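B-type Cna protein (Enterococcus faecium, PDB 6FWY) is of unknown function but, as a cell-wall-anchored surface protein with a thioester domain, probably helps the bacterium attach covalently to host surface molecules. Local coordinates at residues S75-F78 with Y79-F82; N98-E101 with A102-A105; V109-L113 with A114-K118; T130-E133 with T134-K138. All coordinates share one frame; numbering follows the deposited sequence.

Interaction 1 of 4, residues S75-F78 with Y79-F82; sequences SDEF and YRMF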
ATOM      1  N   SER A  75       2.900   6.388   6.725  1.00 34.50           N
ATOM      2  CA  SER A  75       1.537   6.486   7.248  1.00 34.87           C
ATOM      3  C   SER A  75       0.468   6.457   6.141  1.00 34.21           C
ATOM      4  O   SER A  75       0.776   6.554   4.957  1.00 33.89           O
ATOM      5  CB  SER A  75       1.389   7.766   8.055  1.00 34.63           C
ATOM      6  OG  SER A  75       1.474   8.874   7.199  1.00 33.62           O
ATOM      7  N   ASP A  76      -0.795   6.352   6.541  1.00 35.00           N
ATOM      8  CA  ASP A  76      -1.909   6.473   5.610  1.00 35.51           C
ATOM      9  C   ASP A  76      -1.901   7.813   4.859  1.00 35.27           C
ATOM     10  O   ASP A  76      -2.316   7.887   3.700  1.00 35.07           O
ATOM     11  CB  ASP A  76      -3.240   6.260   6.340  1.00 36.85           C
ATOM     12  CG  ASP A  76      -3.429   4.820   6.839  1.00 37.64           C
ATOM     13  OD1 ASP A  76      -2.630   3.914   6.432  1.00 37.56           O
ATOM     14  OD2 ASP A  76      -4.361   4.598   7.653  1.00 38.00           O
ATOM     15  N   GLU A  77      -1.419   8.864   5.507  1.00 35.30           N
ATOM     16  CA  GLU A  77      -1.308  10.181   4.865  1.00 35.13           C
ATOM     17  C   GLU A  77      -0.351  10.103   3.672  1.00 33.81           C
ATOM     18  O   GLU A  77      -0.673  10.584   2.594  1.00 33.50           O
ATOM     19  CB  GLU A  77      -0.853  11.267   5.862  1.00 35.26           C
ATOM     20  CG  GLU A  77      -1.796  11.463   7.051  1.00 37.06           C
ATOM     21  CD  GLU A  77      -1.379  12.620   7.962  1.00 37.87           C
ATOM     22  OE1 GLU A  77      -0.158  12.834   8.153  1.00 38.06           O
ATOM     23  OE2 GLU A  77      -2.275  13.341   8.488  1.00 39.24           O
ATOM     24  N   PHE A  78       0.812   9.490   3.870  1.00 33.41           N
ATOM     25  CA  PHE A  78       1.774   9.292   2.785  1.00 32.92           C
ATOM     26  C   PHE A  78       1.232   8.348   1.697  1.00 33.17           C
ATOM     27  O   PHE A  78       1.451   8.593   0.521  1.00 32.78           O
ATOM     28  CB  PHE A  78       3.141   8.820   3.315  1.00 32.92           C
ATOM     29  CG  PHE A  78       4.016   9.939   3.834  1.00 32.77           C
ATOM     30  CD1 PHE A  78       4.708  10.759   2.947  1.00 32.38           C
ATOM     31  CD2 PHE A  78       4.110  10.205   5.195  1.00 33.03           C
ATOM     32  CE1 PHE A  78       5.481  11.831   3.414  1.00 32.07           C
ATOM     33  CE2 PHE A  78       4.889  11.283   5.662  1.00 32.41           C
ATOM     34  CZ  PHE A  78       5.592  12.077   4.778  1.00 31.88           C
ATOM     35  N   TYR A  79       0.517   7.295   2.077  1.00 33.56           N
ATOM     36  CA  TYR A  79      -0.156   6.432   1.095  1.00 34.12           C
ATOM     37  C   TYR A  79      -1.030   7.263   0.188  1.00 34.63           C
ATOM     38  O   TYR A  79      -0.904   7.187  -1.020  1.00 34.20           O
ATOM     39  CB  TYR A  79      -1.004   5.350   1.785  1.00 34.80           C
ATOM     40  CG  TYR A  79      -1.863   4.555   0.825  1.00 35.20           C
ATOM     41  CD1 TYR A  79      -1.309   3.564   0.002  1.00 35.95           C
ATOM     42  CD2 TYR A  79      -3.233   4.792   0.730  1.00 36.13           C
ATOM     43  CE1 TYR A  79      -2.103   2.844  -0.888  1.00 36.23           C
ATOM     44  CE2 TYR A  79      -4.040   4.093  -0.146  1.00 36.80           C
ATOM     45  CZ  TYR A  79      -3.472   3.120  -0.955  1.00 36.95           C
ATOM     46  OH  TYR A  79      -4.261   2.421  -1.811  1.00 37.80           O
ATOM     47  N   ARG A  80      -1.895   8.079   0.787  1.00 35.02           N
ATOM     48  CA  ARG A  80      -2.810   8.914   0.026  1.00 35.55           C
ATOM     49  C   ARG A  80      -2.112   9.981  -0.807  1.00 34.69           C
ATOM     50  O   ARG A  80      -2.586  10.300  -1.890  1.00 35.16           O
ATOM     51  CB  ARG A  80      -3.852   9.538   0.955  1.00 36.48           C
ATOM     52  CG  ARG A  80      -4.902   8.537   1.409  1.00 37.63           C
ATOM     53  CD  ARG A  80      -6.087   9.213   2.065  1.00 38.73           C
ATOM     54  NE  ARG A  80      -5.723   9.839   3.337  1.00 38.81           N
ATOM     55  CZ  ARG A  80      -5.675   9.237   4.527  1.00 39.28           C
ATOM     56  NH1 ARG A  80      -5.978   7.939   4.680  1.00 39.58           N
ATOM     57  NH2 ARG A  80      -5.325   9.970   5.591  1.00 39.18           N
ATOM     58  N   MET A  81      -0.990  10.513  -0.327  1.00 33.87           N
ATOM     59  CA  MET A  81      -0.218  11.471  -1.114  1.00 34.06           C
ATOM     60  C   MET A  81       0.171  10.847  -2.457  1.00 34.53           C
ATOM     61  O   MET A  81       0.013  11.488  -3.497  1.00 34.82           O
ATOM     62  CB  MET A  81       1.036  11.935  -0.366  1.00 33.21           C
ATOM     63  CG  MET A  81       1.927  12.902  -1.149  1.00 32.83           C
ATOM     64  SD  MET A  81       3.557  13.089  -0.393  1.00 33.05           S
ATOM     65  CE  MET A  81       4.388  11.573  -0.936  1.00 32.85           C
ATOM     66  N   PHE A  82       0.683   9.616  -2.424  1.00 34.16           N
ATOM     67  CA  PHE A  82       1.015   8.901  -3.647  1.00 34.82           C
ATOM     68  C   PHE A  82      -0.217   8.632  -4.510  1.00 35.73           C
ATOM     69  O   PHE A  82      -0.212   8.950  -5.673  1.00 36.98           O
ATOM     70  CB  PHE A  82       1.753   7.593  -3.350  1.00 34.75           C
ATOM     71  CG  PHE A  82       3.194   7.782  -2.965  1.00 34.47           C
ATOM     72  CD1 PHE A  82       4.167   7.985  -3.942  1.00 35.02           C
ATOM     73  CD2 PHE A  82       3.587   7.733  -1.641  1.00 33.83           C
ATOM     74  CE1 PHE A  82       5.510   8.142  -3.593  1.00 34.44           C
ATOM     75  CE2 PHE A  82       4.916   7.903  -1.282  1.00 33.80           C
ATOM     76  CZ  PHE A  82       5.875   8.105  -2.261  1.00 33.92           C
TER
HETATM   77  O   HOH W   1      -6.399   6.492   7.227  1.00 35.22           O
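R80 N donates to D76 O at 2.9 Å and Y79 N to S75 O at 3.0 Å, the opening backbone bonds of helix 76-84; M81 and F82 continue the series to E77 and F78. This is a helix N-terminus with S75 as its N-cap: S75 OG accepts weakly from the backbone N of E77 and of F78. In the first turn, the charged ends of D76 and R80 do not meet directly. A water joins them instead, donating to D76 OD2 at 2.8 Å and accepting from R80 NH1 at 3.0 Å, where it sits at the edge of the guanidinium and in its plane. The arginine chain bends at chi3 (-67°), which folds the guanidinium back so that one face lies over the helix backbone, with D76 O 3.7 Å from CZ. Its N-H groups meanwhile reach the carbonyls of A148 and D153 near the end of helix 131-150 and, weakly, that of Y147, while E77 OE2 makes a salt bridge to K149. The other side of the turn is apolar. F78 and M81 run alongside each other in the same direction, with CE of M81 4.0 Å from CD1 of F78 at the ring edge. The sulfur makes an oblique Met-aromatic contact, SD lying 5.3 Å from the F78 ring centroid. F78 and M81 both pack on helix 99-113, and F78, Y79 and F82 also touch strand 258-277. F82 turns its ring edge to the backbone, CD2 lying 3.2 Å from F78 O.

Interaction 2 of 4, residues N98-E101 with A102-A105; sequences NDTE and AWYA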
ATOM      1  N   ASN A  98       1.642  21.453 -15.968  1.00 42.95           N
ATOM      2  CA  ASN A  98       2.583  20.486 -16.568  1.00 43.13           C
ATOM      3  C   ASN A  98       3.061  19.496 -15.494  1.00 41.48           C
ATOM      4  O   ASN A  98       2.767  19.682 -14.312  1.00 40.03           O
ATOM      5  CB  ASN A  98       3.767  21.208 -17.223  1.00 43.55           C
ATOM      6  CG  ASN A  98       4.606  21.998 -16.227  1.00 42.65           C
ATOM      7  OD1 ASN A  98       5.141  21.454 -15.265  1.00 42.02           O
ATOM      8  ND2 ASN A  98       4.729  23.288 -16.453  1.00 43.21           N
ATOM      9  N   ASP A  99       3.804  18.477 -15.904  1.00 41.63           N
ATOM     10  CA  ASP A  99       4.291  17.424 -14.992  1.00 40.77           C
ATOM     11  C   ASP A  99       5.304  17.872 -13.931  1.00 38.97           C
ATOM     12  O   ASP A  99       5.380  17.249 -12.867  1.00 37.03           O
ATOM     13  CB  ASP A  99       4.877  16.249 -15.778  1.00 41.99           C
ATOM     14  CG  ASP A  99       3.811  15.476 -16.556  1.00 44.07           C
ATOM     15  OD1 ASP A  99       2.600  15.765 -16.387  1.00 45.40           O
ATOM     16  OD2 ASP A  99       4.160  14.586 -17.355  1.00 46.06           O
ATOM     17  N   THR A 100       6.076  18.924 -14.218  1.00 38.80           N
ATOM     18  CA  THR A 100       7.031  19.465 -13.238  1.00 37.25           C
ATOM     19  C   THR A 100       6.280  20.128 -12.096  1.00 35.84           C
ATOM     20  O   THR A 100       6.619  19.914 -10.945  1.00 34.10           O
ATOM     21  CB  THR A 100       8.004  20.480 -13.847  1.00 37.77           C
ATOM     22  OG1 THR A 100       8.696  19.882 -14.926  1.00 38.44           O
ATOM     23  CG2 THR A 100       9.045  20.914 -12.817  1.00 36.87           C
ATOM     24  N   GLU A 101       5.269  20.925 -12.439  1.00 36.56           N
ATOM     25  CA  GLU A 101       4.392  21.552 -11.442  1.00 36.32           C
ATOM     26  C   GLU A 101       3.640  20.511 -10.608  1.00 35.79           C
ATOM     27  O   GLU A 101       3.518  20.667  -9.398  1.00 34.77           O
ATOM     28  CB  GLU A 101       3.379  22.499 -12.105  1.00 37.50           C
ATOM     29  CG  GLU A 101       3.984  23.786 -12.650  1.00 38.52           C
ATOM     30  CD  GLU A 101       3.042  24.618 -13.501  1.00 40.07           C
ATOM     31  OE1 GLU A 101       1.796  24.435 -13.417  1.00 40.57           O
ATOM     32  OE2 GLU A 101       3.556  25.477 -14.251  1.00 41.21           O
ATOM     33  N   ALA A 102       3.132  19.467 -11.266  1.00 36.19           N
ATOM     34  CA  ALA A 102       2.399  18.392 -10.569  1.00 35.96           C
ATOM     35  C   ALA A 102       3.319  17.639  -9.607  1.00 34.24           C
ATOM     36  O   ALA A 102       2.979  17.431  -8.450  1.00 33.86           O
ATOM     37  CB  ALA A 102       1.746  17.440 -11.567  1.00 37.00           C
ATOM     38  N   TRP A 103       4.492  17.255 -10.091  1.00 34.16           N
ATOM     39  CA  TRP A 103       5.492  16.618  -9.243  1.00 33.62           C
ATOM     40  C   TRP A 103       5.896  17.498  -8.047  1.00 33.77           C
ATOM     41  O   TRP A 103       5.936  17.015  -6.913  1.00 33.99           O
ATOM     42  CB  TRP A 103       6.731  16.237 -10.051  1.00 33.20           C
ATOM     43  CG  TRP A 103       7.954  16.040  -9.195  1.00 31.78           C
ATOM     44  CD1 TRP A 103       8.190  15.040  -8.300  1.00 31.04           C
ATOM     45  CD2 TRP A 103       9.088  16.892  -9.149  1.00 31.61           C
ATOM     46  NE1 TRP A 103       9.408  15.218  -7.700  1.00 30.84           N
ATOM     47  CE2 TRP A 103       9.984  16.350  -8.201  1.00 30.90           C
ATOM     48  CE3 TRP A 103       9.429  18.084  -9.804  1.00 32.67           C
ATOM     49  CZ2 TRP A 103      11.217  16.945  -7.900  1.00 31.39           C
ATOM     50  CZ3 TRP A 103      10.647  18.680  -9.508  1.00 32.47           C
ATOM     51  CH2 TRP A 103      11.532  18.105  -8.566  1.00 32.02           C
ATOM     52  N   TYR A 104       6.189  18.775  -8.290  1.00 33.98           N
ATOM     53  CA  TYR A 104       6.625  19.667  -7.206  1.00 33.49           C
ATOM     54  C   TYR A 104       5.535  19.871  -6.162  1.00 33.79           C
ATOM     55  O   TYR A 104       5.813  19.896  -4.951  1.00 33.13           O
ATOM     56  CB  TYR A 104       7.102  21.017  -7.752  1.00 33.53           C
ATOM     57  CG  TYR A 104       7.748  21.888  -6.705  1.00 33.02           C
ATOM     58  CD1 TYR A 104       9.089  21.727  -6.364  1.00 33.09           C
ATOM     59  CD2 TYR A 104       7.021  22.876  -6.063  1.00 33.04           C
ATOM     60  CE1 TYR A 104       9.690  22.531  -5.396  1.00 32.77           C
ATOM     61  CE2 TYR A 104       7.613  23.688  -5.102  1.00 32.82           C
ATOM     62  CZ  TYR A 104       8.943  23.506  -4.778  1.00 32.47           C
ATOM     63  OH  TYR A 104       9.526  24.306  -3.842  1.00 31.90           O
ATOM     64  N   ALA A 105       4.299  20.043  -6.627  1.00 34.96           N
ATOM     65  CA  ALA A 105       3.123  20.111  -5.743  1.00 34.59           C
ATOM     66  C   ALA A 105       3.064  18.915  -4.822  1.00 33.46           C
ATOM     67  O   ALA A 105       2.792  19.065  -3.642  1.00 33.24           O
ATOM     68  CB  ALA A 105       1.833  20.183  -6.554  1.00 36.10           C
TER
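W103 lies against D99 and T100 in the first turns of helix 99-113, and its side chain can be followed outward from there. CB sits 3.3 Å from D99 O, the same carbonyl that accepts from W103 N at 2.9 Å. With CG anti to the backbone N (chi1 160°), the indole stands out from the helix and its benzo edge passes T100. CE3 is 3.5 Å from T100 O, which lies near the ring plane, and 4.2 Å from T100 CG2, the methyl branch of the threonine. Farther out the indole leaves the helix for strand 11-21 (V19 and T21), strand 32-44 (S39 and Q41) and F86, and it meets the ring of Y51 with the planes about 25° apart. At the start of the turn N98 is the N-cap. Its OD1 accepts a nearly straight bond from E101 N (2.9 Å, 169°) and a weak one from T100 N, while ND2 bonds to a tetraethylene glycol, probably from the crystallisation liquor. The polar work is done by backbone and cap, one side-chain oxygen taking E101 N squarely and T100 N weakly, leaving the tryptophan to join helix and sheet by packing and ring contact.

Interaction 3 of 4, residues V109-L113 with A114-K118; sequences VSWVL and AGNFK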
ATOM      1  N   VAL A 109       3.651  18.678  -0.575  1.00 31.41           N
ATOM      2  CA  VAL A 109       2.873  17.841   0.356  1.00 31.61           C
ATOM      3  C   VAL A 109       3.790  16.929   1.189  1.00 31.28           C
ATOM      4  O   VAL A 109       3.677  16.886   2.415  1.00 31.25           O
ATOM      5  CB  VAL A 109       1.807  16.985  -0.373  1.00 31.95           C
ATOM      6  CG1 VAL A 109       1.137  15.985   0.574  1.00 32.23           C
ATOM      7  CG2 VAL A 109       0.773  17.895  -0.994  1.00 32.52           C
ATOM      8  N   SER A 110       4.694  16.226   0.532  1.00 29.75           N
ATOM      9  CA  SER A 110       5.651  15.382   1.249  1.00 30.01           C
ATOM     10  C   SER A 110       6.430  16.138   2.351  1.00 29.48           C
ATOM     11  O   SER A 110       6.554  15.655   3.472  1.00 28.36           O
ATOM     12  CB  SER A 110       6.637  14.732   0.272  1.00 29.58           C
ATOM     13  OG  SER A 110       7.486  13.824   0.941  1.00 30.21           O
ATOM     14  N   TRP A 111       6.943  17.317   2.013  1.00 29.59           N
ATOM     15  CA  TRP A 111       7.713  18.121   2.963  1.00 30.20           C
ATOM     16  C   TRP A 111       6.875  18.525   4.183  1.00 30.38           C
ATOM     17  O   TRP A 111       7.342  18.448   5.305  1.00 31.16           O
ATOM     18  CB  TRP A 111       8.300  19.367   2.292  1.00 29.99           C
ATOM     19  CG  TRP A 111       9.553  19.149   1.457  1.00 30.27           C
ATOM     20  CD1 TRP A 111      10.575  18.260   1.703  1.00 29.75           C
ATOM     21  CD2 TRP A 111       9.933  19.868   0.284  1.00 29.97           C
ATOM     22  NE1 TRP A 111      11.550  18.398   0.768  1.00 29.55           N
ATOM     23  CE2 TRP A 111      11.187  19.365  -0.123  1.00 30.24           C
ATOM     24  CE3 TRP A 111       9.334  20.876  -0.469  1.00 29.73           C
ATOM     25  CZ2 TRP A 111      11.850  19.834  -1.262  1.00 30.84           C
ATOM     26  CZ3 TRP A 111      10.002  21.365  -1.582  1.00 30.32           C
ATOM     27  CH2 TRP A 111      11.233  20.844  -1.975  1.00 31.10           C
ATOM     28  N   VAL A 112       5.632  18.931   3.935  1.00 30.79           N
ATOM     29  CA  VAL A 112       4.697  19.321   4.992  1.00 31.18           C
ATOM     30  C   VAL A 112       4.312  18.124   5.852  1.00 31.32           C
ATOM     31  O   VAL A 112       4.396  18.189   7.062  1.00 30.96           O
ATOM     32  CB  VAL A 112       3.450  20.008   4.403  1.00 31.72           C
ATOM     33  CG1 VAL A 112       2.395  20.279   5.481  1.00 32.82           C
ATOM     34  CG2 VAL A 112       3.859  21.318   3.734  1.00 31.62           C
ATOM     35  N   LEU A 113       3.938  17.012   5.228  1.00 31.33           N
ATOM     36  CA  LEU A 113       3.603  15.780   5.965  1.00 31.72           C
ATOM     37  C   LEU A 113       4.744  15.281   6.825  1.00 31.80           C
ATOM     38  O   LEU A 113       4.515  14.776   7.906  1.00 33.07           O
ATOM     39  CB  LEU A 113       3.141  14.651   5.016  1.00 31.37           C
ATOM     40  CG  LEU A 113       1.819  14.804   4.256  1.00 31.72           C
ATOM     41  CD1 LEU A 113       1.533  13.538   3.446  1.00 31.97           C
ATOM     42  CD2 LEU A 113       0.665  15.077   5.212  1.00 32.81           C
ATOM     43  N   ALA A 114       5.970  15.428   6.344  1.00 31.79           N
ATOM     44  CA  ALA A 114       7.163  15.022   7.098  1.00 32.22           C
ATOM     45  C   ALA A 114       7.549  16.014   8.209  1.00 32.16           C
ATOM     46  O   ALA A 114       8.454  15.759   8.978  1.00 32.25           O
ATOM     47  CB  ALA A 114       8.336  14.795   6.155  1.00 31.52           C
ATOM     48  N   GLY A 115       6.863  17.146   8.282  1.00 32.64           N
ATOM     49  CA  GLY A 115       7.041  18.104   9.371  1.00 32.91           C
ATOM     50  C   GLY A 115       8.162  19.119   9.160  1.00 32.08           C
ATOM     51  O   GLY A 115       8.613  19.729  10.117  1.00 32.32           O
ATOM     52  N   ASN A 116       8.604  19.308   7.922  1.00 31.08           N
ATOM     53  CA  ASN A 116       9.724  20.199   7.634  1.00 31.17           C
ATOM     54  C   ASN A 116       9.357  21.696   7.880  1.00 31.62           C
ATOM     55  O   ASN A 116      10.190  22.488   8.287  1.00 29.85           O
ATOM     56  CB  ASN A 116      10.166  20.045   6.196  1.00 30.91           C
ATOM     57  CG  ASN A 116      10.726  18.673   5.886  1.00 31.34           C
ATOM     58  OD1 ASN A 116      10.820  18.368   4.733  1.00 32.21           O
ATOM     59  ND2 ASN A 116      10.888  17.792   6.855  1.00 31.67           N
ATOM     60  N   PHE A 117       8.105  22.020   7.563  1.00 31.20           N
ATOM     61  CA  PHE A 117       7.486  23.286   7.827  1.00 32.49           C
ATOM     62  C   PHE A 117       5.958  23.150   7.777  1.00 32.98           C
ATOM     63  O   PHE A 117       5.398  22.191   7.198  1.00 32.43           O
ATOM     64  CB  PHE A 117       7.962  24.343   6.829  1.00 31.72           C
ATOM     65  CG  PHE A 117       8.029  23.858   5.410  1.00 30.86           C
ATOM     66  CD1 PHE A 117       6.911  23.891   4.583  1.00 30.28           C
ATOM     67  CD2 PHE A 117       9.234  23.360   4.895  1.00 30.60           C
ATOM     68  CE1 PHE A 117       6.992  23.441   3.274  1.00 30.06           C
ATOM     69  CE2 PHE A 117       9.329  22.944   3.585  1.00 29.30           C
ATOM     70  CZ  PHE A 117       8.197  22.983   2.777  1.00 28.97           C
ATOM     71  N   LYS A 118       5.308  24.125   8.408  1.00 33.87           N
ATOM     72  CA  LYS A 118       3.853  24.245   8.406  1.00 34.16           C
ATOM     73  C   LYS A 118       3.391  24.979   7.145  1.00 33.35           C
ATOM     74  O   LYS A 118       4.192  25.675   6.489  1.00 31.85           O
ATOM     75  CB  LYS A 118       3.395  25.015   9.661  1.00 35.93           C
ATOM     76  CG  LYS A 118       3.711  24.283  10.968  1.00 37.02           C
ATOM     77  CD  LYS A 118       3.199  25.070  12.193  1.00 37.51           C
ATOM     78  CE  LYS A 118       4.263  26.049  12.622  1.00 38.15           C
ATOM     79  NZ  LYS A 118       3.838  27.061  13.641  1.00 39.66           N
TER
HETATM   80  O   HOH W   2       4.155  20.449   8.748  1.00 31.75           O
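W111, F117 and A114 hold the end of helix 99-113 against the loop that leaves it. The phenyl ring of F117 comes back along the helix and brings its far end up to the base of the tryptophan side chain, CZ lying 3.6 Å from W111 CB and reaching on to CE3 of the indole. It also touches V112, whose side chain it crosses at about a right angle, CE1 to CG2 being 3.8 Å. F117 takes an uncommon first torsion (chi1 43°), with CG between the backbone N and the carbonyl carbon, and this turns the ring inward. N116 also meets the indole: its OD1 stands 3.0 Å from W111 CD1, the amide and ring planes 47° apart. That amide has its polar partners in the strand 49-52 exit: ND2 bonds to M53 O, and OD1 weakly accepts from S55 N. A114 keeps the helical pattern, its N donating to S110 O at 2.9 Å, and its CB packs on the same carbonyl. A water completes the closure by donating to both V112 O and F117 O. Beyond A114 the chain reverses at G115, which has a positive phi of 86°. N116 N bonds to W111 O at 3.0 Å and G115 N to V112 O at 2.9 Å, the paired bonds of a Schellman motif, here clasped by the apolar contact of F117 with the last helical turn.

Interaction 4 of 4, residues T130-E133 with T134-K138; sequences TAAE and TARVK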
ATOM      1  N   THR A 130       6.069  32.817 -12.652  1.00 40.21           N
ATOM      2  CA  THR A 130       4.958  33.780 -12.677  1.00 40.50           C
ATOM      3  C   THR A 130       3.959  33.408 -11.572  1.00 40.33           C
ATOM      4  O   THR A 130       3.981  32.283 -11.044  1.00 39.99           O
ATOM      5  CB  THR A 130       4.221  33.795 -14.032  1.00 41.82           C
ATOM      6  OG1 THR A 130       3.615  32.518 -14.261  1.00 41.80           O
ATOM      7  CG2 THR A 130       5.174  34.130 -15.188  1.00 42.61           C
ATOM      8  N   ALA A 131       3.097  34.362 -11.234  1.00 40.78           N
ATOM      9  CA  ALA A 131       2.028  34.133 -10.284  1.00 40.33           C
ATOM     10  C   ALA A 131       1.079  33.020 -10.723  1.00 40.62           C
ATOM     11  O   ALA A 131       0.585  32.279  -9.880  1.00 40.18           O
ATOM     12  CB  ALA A 131       1.253  35.417 -10.053  1.00 40.91           C
ATOM     13  N   ALA A 132       0.827  32.902 -12.026  1.00 42.25           N
ATOM     14  CA  ALA A 132      -0.064  31.856 -12.569  1.00 42.63           C
ATOM     15  C   ALA A 132       0.534  30.461 -12.412  1.00 42.06           C
ATOM     16  O   ALA A 132      -0.184  29.518 -12.057  1.00 42.42           O
ATOM     17  CB  ALA A 132      -0.419  32.138 -14.024  1.00 44.34           C
ATOM     18  N   GLU A 133       1.848  30.334 -12.645  1.00 41.49           N
ATOM     19  CA  GLU A 133       2.573  29.070 -12.397  1.00 40.53           C
ATOM     20  C   GLU A 133       2.447  28.637 -10.931  1.00 38.92           C
ATOM     21  O   GLU A 133       2.033  27.528 -10.618  1.00 37.19           O
ATOM     22  CB  GLU A 133       4.056  29.194 -12.768  1.00 40.70           C
ATOM     23  CG  GLU A 133       4.332  29.223 -14.269  1.00 42.80           C
ATOM     24  CD  GLU A 133       5.820  29.356 -14.595  1.00 43.39           C
ATOM     25  OE1 GLU A 133       6.484  30.315 -14.129  1.00 43.70           O
ATOM     26  OE2 GLU A 133       6.332  28.511 -15.345  1.00 44.61           O
ATOM     27  N   THR A 134       2.789  29.563 -10.028  1.00 38.13           N
ATOM     28  CA  THR A 134       2.750  29.287  -8.602  1.00 36.33           C
ATOM     29  C   THR A 134       1.319  28.948  -8.155  1.00 37.09           C
ATOM     30  O   THR A 134       1.141  28.026  -7.362  1.00 36.38           O
ATOM     31  CB  THR A 134       3.371  30.465  -7.817  1.00 36.01           C
ATOM     32  OG1 THR A 134       4.778  30.497  -8.106  1.00 34.99           O
ATOM     33  CG2 THR A 134       3.137  30.357  -6.304  1.00 34.74           C
ATOM     34  N   ALA A 135       0.319  29.665  -8.683  1.00 37.78           N
ATOM     35  CA  ALA A 135      -1.090  29.423  -8.343  1.00 38.68           C
ATOM     36  C   ALA A 135      -1.611  28.032  -8.779  1.00 38.84           C
ATOM     37  O   ALA A 135      -2.405  27.411  -8.062  1.00 38.88           O
ATOM     38  CB  ALA A 135      -1.971  30.528  -8.921  1.00 40.05           C
ATOM     39  N   ARG A 136      -1.182  27.557  -9.944  1.00 38.90           N
ATOM     40  CA  ARG A 136      -1.472  26.172 -10.352  1.00 39.33           C
ATOM     41  C   ARG A 136      -0.850  25.177  -9.368  1.00 37.68           C
ATOM     42  O   ARG A 136      -1.504  24.231  -8.938  1.00 36.74           O
ATOM     43  CB  ARG A 136      -0.973  25.902 -11.773  1.00 40.10           C
ATOM     44  CG  ARG A 136      -1.813  26.560 -12.853  1.00 41.98           C
ATOM     45  CD  ARG A 136      -1.473  26.025 -14.229  1.00 43.18           C
ATOM     46  NE  ARG A 136      -0.085  26.309 -14.597  1.00 43.03           N
ATOM     47  CZ  ARG A 136       0.337  27.375 -15.287  1.00 43.33           C
ATOM     48  NH1 ARG A 136      -0.510  28.311 -15.698  1.00 44.45           N
ATOM     49  NH2 ARG A 136       1.637  27.515 -15.552  1.00 42.65           N
ATOM     50  N   VAL A 137       0.400  25.430  -8.980  1.00 36.75           N
ATOM     51  CA  VAL A 137       1.059  24.616  -7.953  1.00 36.18           C
ATOM     52  C   VAL A 137       0.298  24.640  -6.615  1.00 35.78           C
ATOM     53  O   VAL A 137       0.075  23.582  -6.000  1.00 34.22           O
ATOM     54  CB  VAL A 137       2.546  25.014  -7.769  1.00 35.55           C
ATOM     55  CG1 VAL A 137       3.168  24.323  -6.564  1.00 34.58           C
ATOM     56  CG2 VAL A 137       3.326  24.675  -9.020  1.00 36.19           C
ATOM     57  N   LYS A 138      -0.119  25.837  -6.190  1.00 35.80           N
ATOM     58  CA  LYS A 138      -0.920  25.990  -4.974  1.00 35.90           C
ATOM     59  C   LYS A 138      -2.242  25.192  -5.023  1.00 36.59           C
ATOM     60  O   LYS A 138      -2.607  24.519  -4.064  1.00 36.08           O
ATOM     61  CB  LYS A 138      -1.226  27.469  -4.739  1.00 36.71           C
ATOM     62  CG  LYS A 138      -1.883  27.754  -3.410  1.00 36.86           C
ATOM     63  CD  LYS A 138      -2.009  29.249  -3.135  1.00 37.49           C
ATOM     64  CE  LYS A 138      -2.523  29.428  -1.726  1.00 37.77           C
ATOM     65  NZ  LYS A 138      -3.081  30.786  -1.516  1.00 39.42           N
TER
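T130 and T134 meet in a local contact at the N-terminal end of helix 131-150, on the outer flank of the thioester domain, where T134 N donates to T130 O. The cap is a capping box. T130 OG1 accepts from E133 N at 3.2 Å, and E133 OE1 in turn accepts from T130 N at 2.9 Å, through its anti lone pair. CG of E133 lies anti to the carbonyl carbon (chi1 -73°), which sends the chain back past the start of the helix to find that N-H. The two bonds are reciprocal, and together they supply one early helix amide and tie down the residue before the helix. One turn on, R136 folds over the same backbone. Its chain bends at chi3 (-62°), and one guanidinium face comes down on A132 O, 3.8 Å above the plane and toward the rim, with E133 CA under the same face. NH2 lies 3.4 Å from E133 CG, touching the methylene portion of the glutamate; the carboxylate itself is not paired with the arginine, OE2 being 4.8 Å from NH2. R136 NE makes its salt bridge with E101 OE1 on helix 99-113. The inner side of the turn is held differently: T134 OG1 bonds to the carbonyl of Y24, and V137 packs on E101 and Y104. There V137 also touches the preceding turn, its CG2 lying 3.5 Å from E133 O.

In the fold
Interactions 1, 2 and 4 are helix starts capped by serine, asparagine and threonine respectively, and interaction 3 is a helix end, sharing helix 99-113 with interaction 2. Interaction 2 is the most buried and its aromatic side chains face the sheet; interactions 1 and 3 are partly buried; interaction 4, at the outer flank, has the most exposed residues and is rich in alanine and charge. Interactions 2 and 4 join through the salt bridge of E101 OE1 to R136 NE, 2.9 Å, and through E101 against V137. Interaction 1 meets interaction 3 by side-chain packing, F78 on L113 and M81 on V109 and S110. Y104 OH touches the indole of W111, linking interactions 2 and 3.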